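Local atomic coordinates of neutral proteinase inhibitor ScNPI (Streptomyces caespitosus, PDB entry 4HWX), a protein that inhibits serine endopeptidases as a secreted homodimer of the Streptomyces subtilisin inhibitor family, and appears to target a second class of peptidase at the same time. Residues H40-P43 and R44-C47; G55-N58 and R59-A62. All blocks are in the same frame, centred on the assembly; numbering follows the deposited sequence.

Contact 1: H40-P43 and R44-C47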
# COMPACT_ATOMS: atom_id res chain seq x y z
N HIS A 40 11.60 -2.71 2.87
CA HIS A 40 11.71 -4.16 2.90
C HIS A 40 13.21 -4.56 3.01
O HIS A 40 14.02 -3.97 2.30
CB HIS A 40 11.04 -4.81 1.66
CG HIS A 40 10.82 -6.27 1.86
ND1 HIS A 40 11.86 -7.16 1.79
CD2 HIS A 40 9.68 -6.94 2.16
CE1 HIS A 40 11.34 -8.35 2.07
NE2 HIS A 40 10.03 -8.27 2.28
N PRO A 41 13.60 -5.48 3.91
CA PRO A 41 15.04 -5.76 4.09
C PRO A 41 15.69 -6.61 2.98
O PRO A 41 16.91 -6.61 2.89
CB PRO A 41 15.10 -6.48 5.43
CG PRO A 41 13.77 -7.06 5.63
CD PRO A 41 12.77 -6.25 4.88
N ALA A 42 14.89 -7.29 2.13
CA ALA A 42 15.41 -8.11 1.01
C ALA A 42 14.58 -7.74 -0.23
O ALA A 42 13.74 -8.55 -0.66
CB ALA A 42 15.32 -9.60 1.35
N PRO A 43 14.69 -6.49 -0.75
CA PRO A 43 13.76 -6.05 -1.81
C PRO A 43 13.73 -6.88 -3.09
O PRO A 43 12.64 -7.26 -3.50
CB PRO A 43 14.21 -4.62 -2.12
CG PRO A 43 14.96 -4.19 -0.93
CD PRO A 43 15.61 -5.40 -0.36
N ARG A 44 14.89 -7.18 -3.71
CA ARG A 44 14.88 -7.95 -4.96
C ARG A 44 14.28 -9.35 -4.75
O ARG A 44 13.48 -9.78 -5.58
CB ARG A 44 16.27 -8.04 -5.61
CG ARG A 44 16.20 -8.62 -7.03
CD ARG A 44 15.49 -7.69 -7.99
NE ARG A 44 16.37 -6.60 -8.41
CZ ARG A 44 16.00 -5.62 -9.22
NH1 ARG A 44 14.77 -5.57 -9.70
NH2 ARG A 44 16.87 -4.68 -9.58
N ALA A 45 14.65 -10.03 -3.65
CA ALA A 45 14.13 -11.36 -3.33
C ALA A 45 12.59 -11.34 -3.14
O ALA A 45 11.90 -12.25 -3.63
CB ALA A 45 14.81 -11.90 -2.08
N ALA A 46 12.05 -10.28 -2.49
CA ALA A 46 10.59 -10.10 -2.31
C ALA A 46 9.92 -9.85 -3.68
O ALA A 46 8.91 -10.48 -3.98
CB ALA A 46 10.33 -8.93 -1.35
N CYS A 47 10.52 -9.00 -4.55
CA CYS A 47 10.02 -8.73 -5.91
C CYS A 47 9.91 -10.02 -6.72
O CYS A 47 8.85 -10.24 -7.33
CB CYS A 47 10.90 -7.71 -6.62
SG CYS A 47 10.82 -6.06 -5.89
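Ala46 closes the first turn of helix 43-52 on the carbonyl of Ala42, the N-cap residue; Pro43 follows the cap, where a proline costs nothing, since no backbone N-H is needed for a helical bond at that position. Arg44 turns its CB outward, and its bent side chain takes the guanidinium back to the chain just beyond strand 23-32, where NH2 bonds to Tyr34 O and NH1 to Ala33 O. Ala45 sets its CB 4.2 Å from Ala42 CB, a small apolar contact at the helix start. Ala46 does more: its N donates to Ala42 O at 3.0 Å, while its methyl lies over one face of the His40 imidazole, a CH-pi contact with CB 3.7 Å from the ring centroid. The small methyl lets the ring lie close over it. With chi1 at -165°, His40 swings its ring across to that methyl; ND1 accepts from Ala42 N at 3.1 Å, and NE2 is bonded to Val111 O, so both ring nitrogens are engaged. Cys47 is tied to Cys32 of strand 23-32 by a disulfide, and its N donates to Pro43 O at 2.9 Å, 165° at the hydrogen.

Contact 2: G55-N58 and R59-A62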
# COMPACT_ATOMS: atom_id res chain seq x y z
N GLY A 55 0.49 -12.93 -9.67
CA GLY A 55 -0.59 -12.08 -9.16
C GLY A 55 -1.56 -12.70 -8.17
O GLY A 55 -2.45 -12.01 -7.66
N GLU A 56 -1.45 -14.03 -7.91
CA GLU A 56 -2.33 -14.70 -6.96
C GLU A 56 -1.55 -14.90 -5.66
O GLU A 56 -0.83 -15.89 -5.50
CB GLU A 56 -2.91 -16.01 -7.53
CG GLU A 56 -3.83 -16.76 -6.56
CD GLU A 56 -4.88 -15.91 -5.85
OE1 GLU A 56 -4.65 -15.52 -4.68
OE2 GLU A 56 -5.90 -15.59 -6.51
N LEU A 57 -1.67 -13.93 -4.74
CA LEU A 57 -0.90 -13.92 -3.50
C LEU A 57 -1.21 -15.06 -2.54
O LEU A 57 -0.43 -15.27 -1.62
CB LEU A 57 -0.97 -12.56 -2.79
CG LEU A 57 0.06 -11.53 -3.29
CD1 LEU A 57 -0.16 -11.15 -4.77
CD2 LEU A 57 0.04 -10.28 -2.45
N ASN A 58 -2.26 -15.86 -2.79
CA ASN A 58 -2.46 -17.07 -1.96
C ASN A 58 -1.28 -18.04 -2.18
O ASN A 58 -1.03 -18.90 -1.35
CB ASN A 58 -3.79 -17.76 -2.30
CG ASN A 58 -4.99 -17.15 -1.65
OD1 ASN A 58 -4.90 -16.34 -0.73
ND2 ASN A 58 -6.17 -17.54 -2.13
N ARG A 59 -0.57 -17.89 -3.33
CA ARG A 59 0.60 -18.70 -3.68
C ARG A 59 1.82 -18.35 -2.80
O ARG A 59 2.81 -19.07 -2.86
CB ARG A 59 0.95 -18.58 -5.18
CG ARG A 59 -0.08 -19.28 -6.04
CD ARG A 59 0.13 -19.15 -7.53
NE ARG A 59 -1.04 -19.66 -8.24
CZ ARG A 59 -1.40 -19.32 -9.48
NH1 ARG A 59 -0.68 -18.45 -10.18
NH2 ARG A 59 -2.50 -19.83 -10.02
N LEU A 60 1.74 -17.27 -1.97
CA LEU A 60 2.81 -16.93 -1.00
C LEU A 60 2.79 -17.96 0.15
O LEU A 60 3.79 -18.14 0.83
CB LEU A 60 2.65 -15.50 -0.44
CG LEU A 60 2.88 -14.33 -1.41
CD1 LEU A 60 2.62 -13.01 -0.73
CD2 LEU A 60 4.29 -14.34 -1.98
N LEU A 61 1.64 -18.61 0.37
CA LEU A 61 1.49 -19.64 1.40
C LEU A 61 1.92 -20.96 0.79
O LEU A 61 1.66 -21.19 -0.39
CB LEU A 61 0.05 -19.71 1.94
CG LEU A 61 -0.36 -18.63 2.95
CD1 LEU A 61 -0.79 -17.39 2.26
CD2 LEU A 61 -1.52 -19.10 3.78
N ALA A 62 2.63 -21.78 1.57
CA ALA A 62 3.09 -23.09 1.08
C ALA A 62 2.88 -24.15 2.16
O ALA A 62 2.84 -23.80 3.34
CB ALA A 62 4.56 -23.01 0.70
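Glu56 and Arg59 meet on the outer side of a short 3-10 turn, where the guanidinium lies flat against the aliphatic base of the glutamate: Glu56 CB sits over its centre, 4.1 Å from Arg59 CZ. The arginine reaches back because CG stands beside its own backbone N (chi1 -70°) and the chain then runs extended from CG to NE, passing Glu56 O on the way. NH1 ends on Thr53 O, which helps to fix the flat group. The two charges do not pair, since Glu56 OE2 and Arg59 NH2 are 6.5 Å apart. Glu56 instead bends at chi2 (46°), curling its carboxylate round to the start of the turn, where OE1 uses its anti lone pair to accept from Asn58 N at 3.1 Å. An acidic side chain suits this place, as it takes up an N-H at the start of the turn. The Asn58 amide reaches strand 88-96, where OD1 accepts from Trp92 NE1.

Leu57 and Leu60 lie side by side and point the same way, with Leu57 CG 3.9 Å from Leu60 CD1. Both are buried: Leu57 packs on Trp92, Leu60 on Val111 and Asn109. Leu61 leaves the turn in another direction; it also touches Trp92, and reaches on to His94 and Phe96 of the strand to which Asn58 is bonded.

Three successive backbone bonds hold the shape: Arg59 N to Glu56 O at 3.0 Å, Leu60 N to Leu57 O at 3.0 Å and Leu61 N to Asn58 O at 3.2 Å. Such i to i+3 bonding is the signature of a 3-10 helix, which here packs against strand 88-96 of the inhibitor's antiparallel sheet.

Contact 1 opens helix 43-52, and contact 2 follows shortly after that helix ends, so the chain passes through the rest of the helix between them. Their centres are 16 Å apart and their nearest atoms about 6 Å, without touching. Both pack on the same antiparallel sheet but at different strands: contact 1 on 23-32 and 36-37, contact 2 on 88-96. The C-terminal segment joins them, for Val111 accepts a hydrogen bond from His40 and also packs against Leu60. Each contact lies away from His4, a zinc ligand of this protein, and neither is touched by the other subunit of the dimer.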